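Local coordinates for DNA replication and repair protein RecF (Caldanaerobacter subterraneus subsp. tengcongensis, PDB 5Z69) that binds ATP and probably single-stranded DNA, serving as a recombination mediator in the RecFOR pathway, where an ATP-dependent conformational change acts as a switch in DNA repair, at residues L26-G31 and C359-Y364; F276-L279 and D284-V287; C147-V150 and Y155-D158; N17-K22 and R60-S65. One frame throughout, in Å; residues are numbered along the deposited sequence.

Contact 1. Residues L26-G31 and C359-Y364; sequences LEFCEG and CCFKIY
Phe28 turns the ring edge carrying CD1 and CE1 to the face of Phe361, and this aromatic pair is the tightly packed end of the contact. It is an offset edge-to-face stack, with centroids 5.5 Å apart and planes at 75°. The overlap is toward the rim of Phe361, since Phe28 CD1 comes 3.6 Å from Phe361 CZ. In the plane of the Phe361 ring, at its edge, Glu27 O lies 3.3 Å from Phe361 CZ. With CG of Phe361 anti to the carbonyl carbon (chi1 -58°), its ring reaches across to both partners. The contact joins two sheets of the ABC-type ATPase head: strand 24-27 borders the antiparallel sheet, and strand 359-364 lies in the mixed sheet between strands 32-36 and 367-370. Phe346 adds a second edge-to-face partner to Phe28, and Val368 packs on Phe361. Trimming Phe361 to an alanine removes the face that Phe28 meets and would probably leave a gap beside Phe28 CD1, with that ring freer to shift. Outside the ring pair the contact is more open: the Glu27 side chain is exposed and its carboxylate heads off from strand 359-364, while the partly exposed Cys29 and Cys359 form a disulfide with SG atoms 2.0 Å apart. Its modelled torsion of 170° is far from the usual right angle, so the fine geometry of this bridge is doubtful.

Contact 2. Residues F276-L279 and D284-V287; sequences FKIL and DSRV
Lys277, Ile278 and Leu279 meet Asp284 and Ser285 at the end of a short beta hairpin, where Leu279 and Asp284 form a non-hydrogen-bonded antiparallel pair. The Asp284 side chain leaves with CG anti to its own amide nitrogen (chi1 -170°), which swings the carboxylate toward Lys277. Its CB sits 4.2 Å from Leu279 CD2, a methyl that also rests against the Asp284 backbone. Beyond CG the two oxygens part company. OD1 turns back to its own segment and accepts from Arg286 N at 2.8 Å, closing an Asx turn just where the chain leaves the hairpin. OD2 lies beside the Lys277 chain, 3.2 Å from Lys277 CD, and makes a long salt bridge to Lys277 NZ at 3.6 Å. One residue along from Lys277, Ile278 O takes two hydrogen bonds from Ser285: a fairly straight one from Ser285 N (3.0 Å, 160°) and a short one from Ser285 OG (2.6 Å), which sits above the carbonyl plane. Lys277 also packs on Arg286 of the second subunit. Two donors of Ser285 on one carbonyl oxygen therefore pin the backbone here, while the long Lys277-Asp284 bridge probably adds a weaker electrostatic pull.

Contact 3. Residues C147-V150 and Y155-D158; sequences CISV and YFFD
A helical hairpin is closed at its bend by Ile148 and Ser149, near the end of helix 137-151, packing on Tyr155 and Phe156 at the start of helix 153-177. The turn is so tight that Ser149 CA and Phe156 CA are 4.7 Å apart. The hairpin belongs to the helical part of the chain that follows the P-loop in sequence, and helix 186-222 packs beside it, with Val203 on Tyr155 and Tyr207 on Ile148. Ile148 crosses the Tyr155 side chain at about a right angle and lays its CG2 methyl over one ring face. This is a CH-pi contact: Ile148 CG2 is 3.6 Å from the ring centroid, 22° off the normal, and a close 3.4 Å from Tyr155 CD1. The other branch of the isoleucine runs out along the ring, bringing Ile148 CD1 to 4.0 Å from Tyr155 CZ. With CG of Tyr155 anti to the backbone N (chi1 171°), the ring reaches back to the first helix, where the hydroxyl of this buried tyrosine is hydrogen-bonded to Asp145 OD1 and Arg204 NE. A leucine in place of Tyr155 lacks the hydroxyl and the flat face, and would probably leave Asp145 and Arg204 without this shared partner and the Ile148 methyl less well packed. Ser149 sits between the two aromatic residues, at the edge of each ring, and its OG is satisfied by the carbonyl O of Asp145, one helical turn back. That same OG lies 3.7 Å from Tyr155 CD1 and 3.5 Å from Phe156 CD1.

Contact 4. Residues N17-K22 and R60-S65; sequences NFRNLK and RGSKMS. With AGS (phosphothiophosphoric acid-adenylate ester), chain C.
Arg19 and Ser62 are joined by a hydrogen bond, Arg19 NH2 to Ser62 OG at 3.2 Å, with the hydroxyl oxygen close to the guanidinium plane but the N-H angle bent to 137°. The other terminal nitrogen makes a straighter bond to the nucleotide: Arg19 NH1 meets N7 of the adenine at 3.2 Å and 164°, in the plane of the guanidinium. Arg60 NH2 approaches the alpha-phosphate oxygen O2A, but that bond is weak and the position of NH2 is uncertain. Arg19 presents its guanidinium at the Hoogsteen edge of the base, while Arg60 comes in from the other loop on the phosphate side. Both loops border the P-loop nucleotide site of this ABC-type ATPase, whose Ala40, Lys43 and Ser44 also bond the ligand. The first is shaped by a type II' turn from Phe18 to Leu21, closed by Leu21 N to Phe18 O at 2.9 Å. Among the charged groups, the two arginines slide past each other in opposite directions, Arg60 NH1 standing over one face of the Arg19 guanidinium, 3.4 Å from Arg19 NH2, with the planes 69° apart. Glu48 OE2 forms salt bridges with both Arg19 NE and Arg60 NH1, so their positive charges probably share that carboxylate. Close van der Waals contacts to the nucleotide complete the set. Arg19 CD passes 3.2 Å from N7 of the nucleotide, helped by the bend in the chain at chi2, and Asn20 CB rests 3.5 Å from the ribose O4'.

In the fold
Contact 4 is the one at the nucleotide. Contact 1 belongs to the same ATPase head, its centre 20 Å away, and is close to the site without touching it: the Phe361 side chain is about 9 Å from that of Lys43 and about 12 Å from the bound ligand. Residues 17-22 lie in the loop before strand 24-27, and residues 26-31 run on from the end of that strand. Contact 3 lies in the helical part, with nearest atoms about 14 Å from contact 4. Contact 2 is farther out, about 8 Å from contact 3 at the nearest atoms, and lies across the chain's centre from contact 4, 33 Å away between centres.

Contact 1. Residues L26-G31 and C359-Y364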
loop_
_atom_site.group_PDB
_atom_site.type_symbol
_atom_site.label_atom_id
_atom_site.label_comp_id
_atom_site.label_asym_id
_atom_site.label_seq_id
_atom_site.Cartn_x
_atom_site.Cartn_y
_atom_site.Cartn_z
ATOM N N LEU A 26 44.490 8.938 -13.392
ATOM C CA LEU A 26 44.628 7.567 -12.927
ATOM C C LEU A 26 44.323 6.629 -14.078
ATOM O O LEU A 26 43.291 6.764 -14.721
ATOM C CB LEU A 26 43.673 7.299 -11.774
ATOM C CG LEU A 26 43.719 8.308 -10.628
ATOM C CD1 LEU A 26 42.722 7.876 -9.570
ATOM C CD2 LEU A 26 45.126 8.372 -10.058
ATOM N N GLU A 27 45.216 5.682 -14.325
ATOM C CA GLU A 27 45.026 4.727 -15.409
ATOM C C GLU A 27 44.704 3.380 -14.828
ATOM O O GLU A 27 45.398 2.859 -13.952
ATOM C CB GLU A 27 46.268 4.633 -16.309
ATOM C CG GLU A 27 46.666 5.943 -16.982
ATOM C CD GLU A 27 47.347 5.749 -18.351
ATOM O OE1 GLU A 27 47.701 4.606 -18.727
ATOM O OE2 GLU A 27 47.504 6.759 -19.065
ATOM N N PHE A 28 43.620 2.784 -15.296
ATOM C CA PHE A 28 43.116 1.587 -14.615
ATOM C C PHE A 28 43.407 0.313 -15.396
ATOM O O PHE A 28 43.996 0.379 -16.467
ATOM C CB PHE A 28 41.625 1.712 -14.335
ATOM C CG PHE A 28 41.291 2.880 -13.447
ATOM C CD1 PHE A 28 41.872 2.988 -12.177
ATOM C CD2 PHE A 28 40.456 3.895 -13.902
ATOM C CE1 PHE A 28 41.592 4.080 -11.336
ATOM C CE2 PHE A 28 40.170 5.015 -13.075
ATOM C CZ PHE A 28 40.736 5.094 -11.787
ATOM N N CYS A 29 43.003 -0.835 -14.842
ATOM C CA CYS A 29 43.353 -2.134 -15.407
ATOM C C CYS A 29 42.107 -2.936 -15.740
ATOM O O CYS A 29 40.993 -2.633 -15.268
ATOM C CB CYS A 29 44.250 -2.938 -14.429
ATOM S SG CYS A 29 43.922 -2.750 -12.621
ATOM N N GLU A 30 42.303 -3.960 -16.563
ATOM C CA GLU A 30 41.284 -4.979 -16.765
ATOM C C GLU A 30 41.101 -5.751 -15.471
ATOM O O GLU A 30 42.069 -6.024 -14.763
ATOM C CB GLU A 30 41.682 -5.933 -17.893
ATOM C CG GLU A 30 41.764 -5.298 -19.271
ATOM C CD GLU A 30 40.424 -5.249 -19.987
ATOM O OE1 GLU A 30 39.383 -5.632 -19.381
ATOM O OE2 GLU A 30 40.411 -4.825 -21.161
ATOM N N GLY A 31 39.861 -6.094 -15.157
ATOM C CA GLY A 31 39.579 -6.920 -13.996
ATOM C C GLY A 31 39.387 -6.076 -12.757
ATOM O O GLY A 31 38.773 -5.021 -12.822
ATOM N N CYS A 359 45.018 -4.801 -10.440
ATOM C CA CYS A 359 45.797 -3.587 -10.214
ATOM C C CYS A 359 45.417 -3.120 -8.835
ATOM O O CYS A 359 44.281 -3.324 -8.398
ATOM C CB CYS A 359 45.493 -2.492 -11.250
ATOM S SG CYS A 359 45.914 -2.972 -12.949
ATOM N N CYS A 360 46.348 -2.473 -8.157
ATOM C CA CYS A 360 46.107 -2.062 -6.797
ATOM C C CYS A 360 46.532 -0.615 -6.613
ATOM O O CYS A 360 47.608 -0.229 -7.042
ATOM C CB CYS A 360 46.853 -2.986 -5.844
ATOM S SG CYS A 360 46.719 -2.531 -4.123
ATOM N N PHE A 361 45.671 0.179 -5.988
ATOM C CA PHE A 361 45.957 1.585 -5.724
ATOM C C PHE A 361 45.813 1.894 -4.230
ATOM O O PHE A 361 44.781 1.608 -3.633
ATOM C CB PHE A 361 45.009 2.507 -6.515
ATOM C CG PHE A 361 45.055 2.323 -8.016
ATOM C CD1 PHE A 361 45.830 3.159 -8.811
ATOM C CD2 PHE A 361 44.283 1.347 -8.629
ATOM C CE1 PHE A 361 45.849 3.007 -10.188
ATOM C CE2 PHE A 361 44.294 1.181 -10.007
ATOM C CZ PHE A 361 45.067 2.000 -10.793
ATOM N N LYS A 362 46.837 2.499 -3.637
ATOM C CA LYS A 362 46.717 3.013 -2.278
ATOM C C LYS A 362 46.326 4.481 -2.283
ATOM O O LYS A 362 46.944 5.305 -2.969
ATOM C CB LYS A 362 48.025 2.850 -1.491
ATOM C CG LYS A 362 47.831 3.073 0.024
ATOM C CD LYS A 362 48.955 3.881 0.653
ATOM C CE LYS A 362 50.073 3.002 1.182
ATOM N NZ LYS A 362 51.283 3.823 1.509
ATOM N N ILE A 363 45.300 4.818 -1.512
ATOM C CA ILE A 363 44.991 6.222 -1.317
ATOM C C ILE A 363 45.208 6.673 0.122
ATOM O O ILE A 363 44.688 6.068 1.067
ATOM C CB ILE A 363 43.549 6.557 -1.684
ATOM C CG1 ILE A 363 43.262 6.202 -3.142
ATOM C CG2 ILE A 363 43.283 8.044 -1.408
ATOM C CD1 ILE A 363 41.861 6.613 -3.606
ATOM N N TYR A 364 45.960 7.755 0.268
ATOM C CA TYR A 364 46.129 8.433 1.542
ATOM C C TYR A 364 46.063 9.943 1.297
ATOM O O TYR A 364 46.800 10.446 0.447
ATOM C CB TYR A 364 47.462 8.046 2.186
ATOM C CG TYR A 364 47.653 8.670 3.545
ATOM C CD1 TYR A 364 48.609 9.656 3.757
ATOM C CD2 TYR A 364 46.851 8.292 4.614
ATOM C CE1 TYR A 364 48.770 10.235 5.006
ATOM C CE2 TYR A 364 47.005 8.861 5.861
ATOM C CZ TYR A 364 47.966 9.829 6.054
ATOM O OH TYR A 364 48.107 10.388 7.306
#

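Contact 2. Residues F276-L279 and D284-V287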
loop_
_atom_site.group_PDB
_atom_site.type_symbol
_atom_site.label_atom_id
_atom_site.label_comp_id
_atom_site.label_asym_id
_atom_site.label_seq_id
_atom_site.Cartn_x
_atom_site.Cartn_y
_atom_site.Cartn_z
ATOM N N PHE A 276 6.714 0.417 -3.848
ATOM C CA PHE A 276 6.550 -1.014 -4.083
ATOM C C PHE A 276 7.013 -1.756 -2.837
ATOM O O PHE A 276 7.919 -1.317 -2.138
ATOM C CB PHE A 276 7.285 -1.497 -5.356
ATOM C CG PHE A 276 8.781 -1.323 -5.333
ATOM C CD1 PHE A 276 9.363 -0.128 -5.749
ATOM C CD2 PHE A 276 9.609 -2.368 -4.948
ATOM C CE1 PHE A 276 10.746 0.031 -5.757
ATOM C CE2 PHE A 276 10.989 -2.229 -4.942
ATOM C CZ PHE A 276 11.570 -1.022 -5.353
ATOM N N LYS A 277 6.328 -2.845 -2.519
ATOM C CA LYS A 277 6.607 -3.565 -1.286
ATOM C C LYS A 277 7.387 -4.804 -1.634
ATOM O O LYS A 277 7.065 -5.492 -2.604
ATOM C CB LYS A 277 5.317 -3.942 -0.536
ATOM C CG LYS A 277 4.638 -2.803 0.242
ATOM C CD LYS A 277 3.734 -3.376 1.340
ATOM C CE LYS A 277 2.751 -2.343 1.924
ATOM N NZ LYS A 277 3.398 -1.227 2.686
ATOM N N ILE A 278 8.418 -5.094 -0.856
ATOM C CA ILE A 278 9.207 -6.294 -1.112
ATOM C C ILE A 278 8.878 -7.352 -0.056
ATOM O O ILE A 278 9.118 -7.132 1.130
ATOM C CB ILE A 278 10.717 -5.981 -1.111
ATOM C CG1 ILE A 278 11.062 -5.029 -2.271
ATOM C CG2 ILE A 278 11.532 -7.265 -1.225
ATOM C CD1 ILE A 278 12.344 -4.260 -2.070
ATOM N N LEU A 279 8.320 -8.484 -0.484
ATOM C CA LEU A 279 7.888 -9.514 0.468
ATOM C C LEU A 279 8.798 -10.733 0.484
ATOM O O LEU A 279 9.116 -11.293 -0.568
ATOM C CB LEU A 279 6.452 -9.978 0.173
ATOM C CG LEU A 279 5.286 -8.979 0.207
ATOM C CD1 LEU A 279 3.965 -9.710 0.289
ATOM C CD2 LEU A 279 5.400 -7.984 1.347
ATOM N N ASP A 284 6.152 -8.439 4.912
ATOM C CA ASP A 284 6.773 -7.189 4.487
ATOM C C ASP A 284 8.197 -7.140 5.025
ATOM O O ASP A 284 8.412 -7.126 6.236
ATOM C CB ASP A 284 5.949 -5.988 4.974
ATOM C CG ASP A 284 6.402 -4.665 4.364
ATOM O OD1 ASP A 284 7.619 -4.403 4.312
ATOM O OD2 ASP A 284 5.530 -3.875 3.948
ATOM N N SER A 285 9.167 -7.108 4.116
ATOM C CA SER A 285 10.572 -7.161 4.500
ATOM C C SER A 285 11.021 -5.882 5.201
ATOM O O SER A 285 12.000 -5.888 5.944
ATOM C CB SER A 285 11.455 -7.431 3.273
ATOM O OG SER A 285 11.313 -6.415 2.293
ATOM N N ARG A 286 10.308 -4.785 4.974
ATOM C CA ARG A 286 10.688 -3.524 5.597
ATOM C C ARG A 286 10.497 -3.595 7.115
ATOM O O ARG A 286 11.243 -2.971 7.881
ATOM C CB ARG A 286 9.888 -2.360 4.997
ATOM C CG ARG A 286 9.601 -1.248 5.980
ATOM C CD ARG A 286 10.089 0.106 5.514
ATOM N NE ARG A 286 8.983 0.892 4.986
ATOM C CZ ARG A 286 8.807 2.199 5.176
ATOM N NH1 ARG A 286 9.677 2.915 5.886
ATOM N NH2 ARG A 286 7.751 2.790 4.632
ATOM N N VAL A 287 9.518 -4.382 7.551
ATOM C CA VAL A 287 9.172 -4.424 8.970
ATOM C C VAL A 287 9.322 -5.800 9.634
ATOM O O VAL A 287 9.805 -5.890 10.763
ATOM C CB VAL A 287 7.722 -3.927 9.192
ATOM C CG1 VAL A 287 7.680 -2.403 9.200
ATOM C CG2 VAL A 287 6.789 -4.488 8.127
#

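Contact 3. Residues C147-V150 and Y155-D158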
loop_
_atom_site.group_PDB
_atom_site.type_symbol
_atom_site.label_atom_id
_atom_site.label_comp_id
_atom_site.label_asym_id
_atom_site.label_seq_id
_atom_site.Cartn_x
_atom_site.Cartn_y
_atom_site.Cartn_z
ATOM N N CYS A 147 17.023 3.359 -12.024
ATOM C CA CYS A 147 17.239 2.095 -12.722
ATOM C C CYS A 147 16.624 2.121 -14.109
ATOM O O CYS A 147 17.262 1.748 -15.106
ATOM C CB CYS A 147 16.653 0.923 -11.934
ATOM S SG CYS A 147 17.565 0.566 -10.438
ATOM N N ILE A 148 15.375 2.562 -14.176
ATOM C CA ILE A 148 14.679 2.531 -15.460
ATOM C C ILE A 148 15.214 3.562 -16.455
ATOM O O ILE A 148 15.425 3.229 -17.616
ATOM C CB ILE A 148 13.189 2.745 -15.294
ATOM C CG1 ILE A 148 12.599 1.640 -14.368
ATOM C CG2 ILE A 148 12.524 2.746 -16.682
ATOM C CD1 ILE A 148 11.143 1.834 -14.002
ATOM N N SER A 149 15.411 4.802 -15.991
ATOM C CA SER A 149 15.894 5.893 -16.806
ATOM C C SER A 149 17.232 5.564 -17.465
ATOM O O SER A 149 17.461 5.929 -18.609
ATOM C CB SER A 149 16.028 7.167 -15.967
ATOM O OG SER A 149 14.758 7.544 -15.453
ATOM N N VAL A 150 18.094 4.855 -16.750
ATOM C CA VAL A 150 19.388 4.492 -17.302
ATOM C C VAL A 150 19.203 3.626 -18.542
ATOM O O VAL A 150 19.928 3.764 -19.524
ATOM C CB VAL A 150 20.266 3.745 -16.261
ATOM C CG1 VAL A 150 21.407 2.986 -16.961
ATOM C CG2 VAL A 150 20.835 4.752 -15.258
ATOM N N TYR A 155 11.202 6.581 -21.122
ATOM C CA TYR A 155 10.669 6.684 -19.772
ATOM C C TYR A 155 11.242 7.911 -19.098
ATOM O O TYR A 155 10.520 8.672 -18.439
ATOM C CB TYR A 155 11.013 5.451 -18.959
ATOM C CG TYR A 155 10.689 5.544 -17.478
ATOM C CD1 TYR A 155 11.620 6.034 -16.548
ATOM C CD2 TYR A 155 9.461 5.103 -17.000
ATOM C CE1 TYR A 155 11.307 6.078 -15.169
ATOM C CE2 TYR A 155 9.147 5.146 -15.650
ATOM C CZ TYR A 155 10.058 5.628 -14.740
ATOM O OH TYR A 155 9.687 5.644 -13.404
ATOM N N PHE A 156 12.553 8.088 -19.254
ATOM C CA PHE A 156 13.216 9.223 -18.640
ATOM C C PHE A 156 12.585 10.519 -19.164
ATOM O O PHE A 156 12.303 11.440 -18.396
ATOM C CB PHE A 156 14.730 9.203 -18.908
ATOM C CG PHE A 156 15.435 10.394 -18.335
ATOM C CD1 PHE A 156 15.424 10.622 -16.969
ATOM C CD2 PHE A 156 16.051 11.317 -19.161
ATOM C CE1 PHE A 156 16.040 11.733 -16.436
ATOM C CE2 PHE A 156 16.668 12.428 -18.634
ATOM C CZ PHE A 156 16.660 12.637 -17.272
ATOM N N PHE A 157 12.356 10.563 -20.477
ATOM C CA PHE A 157 11.606 11.643 -21.117
ATOM C C PHE A 157 10.238 11.892 -20.437
ATOM O O PHE A 157 9.909 13.016 -20.067
ATOM C CB PHE A 157 11.411 11.313 -22.602
ATOM C CG PHE A 157 10.747 12.410 -23.398
ATOM C CD1 PHE A 157 11.512 13.299 -24.142
ATOM C CD2 PHE A 157 9.358 12.539 -23.422
ATOM C CE1 PHE A 157 10.911 14.304 -24.882
ATOM C CE2 PHE A 157 8.752 13.547 -24.154
ATOM C CZ PHE A 157 9.528 14.426 -24.888
ATOM N N ASP A 158 9.450 10.835 -20.315
ATOM C CA ASP A 158 8.150 10.898 -19.666
ATOM C C ASP A 158 8.246 11.427 -18.240
ATOM O O ASP A 158 7.465 12.286 -17.845
ATOM C CB ASP A 158 7.499 9.512 -19.670
ATOM C CG ASP A 158 7.000 9.110 -21.056
ATOM O OD1 ASP A 158 6.843 10.015 -21.900
ATOM O OD2 ASP A 158 6.759 7.906 -21.295
#

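Contact 4. Residues N17-K22 and R60-S65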
loop_
_atom_site.group_PDB
_atom_site.type_symbol
_atom_site.label_atom_id
_atom_site.label_comp_id
_atom_site.label_asym_id
_atom_site.label_seq_id
_atom_site.Cartn_x
_atom_site.Cartn_y
_atom_site.Cartn_z
ATOM N N ASN A 17 40.190 19.244 -8.462
ATOM C CA ASN A 17 39.387 19.842 -7.374
ATOM C C ASN A 17 38.158 19.020 -7.009
ATOM O O ASN A 17 37.122 19.574 -6.604
ATOM C CB ASN A 17 38.929 21.258 -7.724
ATOM C CG ASN A 17 40.083 22.237 -7.837
ATOM O OD1 ASN A 17 41.114 22.079 -7.188
ATOM N ND2 ASN A 17 39.911 23.254 -8.666
ATOM N N PHE A 18 38.243 17.705 -7.166
ATOM C CA PHE A 18 37.106 16.888 -6.803
ATOM C C PHE A 18 37.263 16.421 -5.359
ATOM O O PHE A 18 38.211 15.712 -5.047
ATOM C CB PHE A 18 36.940 15.691 -7.750
ATOM C CG PHE A 18 35.649 14.948 -7.535
ATOM C CD1 PHE A 18 34.502 15.306 -8.231
ATOM C CD2 PHE A 18 35.569 13.925 -6.604
ATOM C CE1 PHE A 18 33.306 14.631 -8.038
ATOM C CE2 PHE A 18 34.359 13.239 -6.394
ATOM C CZ PHE A 18 33.229 13.600 -7.115
ATOM N N ARG A 19 36.343 16.842 -4.487
ATOM C CA ARG A 19 36.399 16.494 -3.065
ATOM C C ARG A 19 37.809 16.749 -2.483
ATOM O O ARG A 19 38.389 17.804 -2.708
ATOM C CB ARG A 19 35.987 15.030 -2.857
ATOM C CG ARG A 19 34.518 14.710 -3.185
ATOM C CD ARG A 19 33.547 15.126 -2.059
ATOM N NE ARG A 19 32.257 14.467 -2.214
ATOM C CZ ARG A 19 31.226 14.610 -1.374
ATOM N NH1 ARG A 19 31.303 15.401 -0.313
ATOM N NH2 ARG A 19 30.101 13.963 -1.598
ATOM N N ASN A 20 38.364 15.769 -1.775
ATOM C CA ASN A 20 39.701 15.851 -1.221
ATOM C C ASN A 20 40.733 15.253 -2.176
ATOM O O ASN A 20 41.904 15.138 -1.820
ATOM C CB ASN A 20 39.763 15.120 0.137
ATOM C CG ASN A 20 39.890 13.603 -0.012
ATOM O OD1 ASN A 20 39.242 12.987 -0.870
ATOM N ND2 ASN A 20 40.748 13.001 0.803
ATOM N N LEU A 21 40.332 14.814 -3.365
ATOM C CA LEU A 21 41.301 14.147 -4.267
ATOM C C LEU A 21 42.280 15.170 -4.854
ATOM O O LEU A 21 41.837 16.276 -5.241
ATOM C CB LEU A 21 40.535 13.402 -5.380
ATOM C CG LEU A 21 40.048 11.965 -5.167
ATOM C CD1 LEU A 21 39.356 11.950 -3.931
ATOM C CD2 LEU A 21 39.056 11.541 -6.231
ATOM N N LYS A 22 43.565 14.851 -4.892
ATOM C CA LYS A 22 44.503 15.729 -5.534
ATOM C C LYS A 22 44.323 15.668 -7.058
ATOM O O LYS A 22 43.648 14.769 -7.576
ATOM C CB LYS A 22 45.920 15.368 -5.129
ATOM C CG LYS A 22 46.143 15.303 -3.631
ATOM C CD LYS A 22 46.071 16.693 -3.034
ATOM C CE LYS A 22 46.477 16.741 -1.550
ATOM N NZ LYS A 22 45.375 16.396 -0.622
ATOM N N ARG A 60 25.799 9.436 -3.428
ATOM C CA ARG A 60 25.527 9.614 -2.011
ATOM C C ARG A 60 24.376 10.589 -1.781
ATOM O O ARG A 60 23.949 10.795 -0.647
ATOM C CB ARG A 60 26.761 10.124 -1.291
ATOM C CG ARG A 60 27.939 9.199 -1.293
ATOM C CD ARG A 60 29.184 10.035 -1.450
ATOM N NE ARG A 60 30.199 9.673 -0.485
ATOM C CZ ARG A 60 31.436 10.144 -0.499
ATOM N NH1 ARG A 60 31.815 11.006 -1.436
ATOM N NH2 ARG A 60 32.292 9.750 0.433
ATOM N N GLY A 61 23.891 11.198 -2.860
ATOM C CA GLY A 61 22.819 12.169 -2.758
ATOM C C GLY A 61 23.294 13.572 -2.419
ATOM O O GLY A 61 22.474 14.442 -2.129
ATOM N N SER A 62 24.607 13.804 -2.470
ATOM C CA SER A 62 25.162 15.122 -2.128
ATOM C C SER A 62 24.870 16.168 -3.190
ATOM O O SER A 62 24.782 15.846 -4.366
ATOM C CB SER A 62 26.666 15.026 -1.919
ATOM O OG SER A 62 26.987 13.929 -1.085
ATOM N N LYS A 63 24.715 17.424 -2.774
ATOM C CA LYS A 63 24.607 18.526 -3.721
ATOM C C LYS A 63 25.928 18.668 -4.453
ATOM O O LYS A 63 26.978 18.415 -3.871
ATOM C CB LYS A 63 24.279 19.854 -3.020
ATOM C CG LYS A 63 23.180 19.782 -1.972
ATOM C CD LYS A 63 23.254 21.000 -1.058
ATOM N N MET A 64 25.855 19.102 -5.709
ATOM C CA MET A 64 27.027 19.398 -6.539
ATOM C C MET A 64 28.071 20.257 -5.836
ATOM O O MET A 64 29.255 19.946 -5.877
ATOM C CB MET A 64 26.587 20.108 -7.818
ATOM C CG MET A 64 26.004 19.198 -8.859
ATOM S SD MET A 64 27.351 18.350 -9.697
ATOM C CE MET A 64 26.969 16.677 -9.261
ATOM N N SER A 65 27.633 21.332 -5.180
ATOM C CA SER A 65 28.577 22.244 -4.523
ATOM C C SER A 65 29.398 21.535 -3.438
ATOM O O SER A 65 30.474 21.983 -3.071
ATOM C CB SER A 65 27.833 23.452 -3.920
ATOM O OG SER A 65 26.949 23.052 -2.876
HETATM P PG AGS C . 34.719 5.024 2.309
HETATM S S1G AGS C . 35.176 3.404 1.316
HETATM O O2G AGS C . 34.986 4.786 3.833
HETATM O O3G AGS C . 33.187 5.251 2.112
HETATM P PB AGS C . 36.698 7.022 2.601
HETATM O O1B AGS C . 38.041 6.897 1.964
HETATM O O2B AGS C . 36.691 6.445 4.027
HETATM O O3B AGS C . 35.546 6.261 1.765
HETATM P PA AGS C . 35.914 9.529 1.590
HETATM O O1A AGS C . 36.421 8.954 0.261
HETATM O O2A AGS C . 34.442 9.754 1.751
HETATM O O3A AGS C . 36.382 8.572 2.781
HETATM O "O5'" AGS C . 36.674 10.842 1.919
HETATM C "C5'" AGS C . 35.955 11.951 2.382
HETATM C "C4'" AGS C . 36.996 12.836 2.994
HETATM O "O4'" AGS C . 37.170 14.003 2.159
HETATM C "C3'" AGS C . 36.628 13.351 4.382
HETATM O "O3'" AGS C . 37.792 13.480 5.191
HETATM C "C2'" AGS C . 35.924 14.674 4.068
HETATM O "O2'" AGS C . 36.051 15.622 5.123
HETATM C "C1'" AGS C . 36.686 15.152 2.825
HETATM N N9 AGS C . 35.873 15.923 1.899
HETATM C C8 AGS C . 34.553 15.721 1.571
HETATM N N7 AGS C . 34.076 16.597 0.724
HETATM C C5 AGS C . 35.148 17.433 0.468
HETATM C C6 AGS C . 35.301 18.571 -0.348
HETATM N N6 AGS C . 34.320 19.071 -1.106
HETATM N N1 AGS C . 36.503 19.189 -0.356
HETATM C C2 AGS C . 37.488 18.687 0.396
HETATM N N3 AGS C . 37.466 17.624 1.205
HETATM C C4 AGS C . 36.261 17.039 1.191
#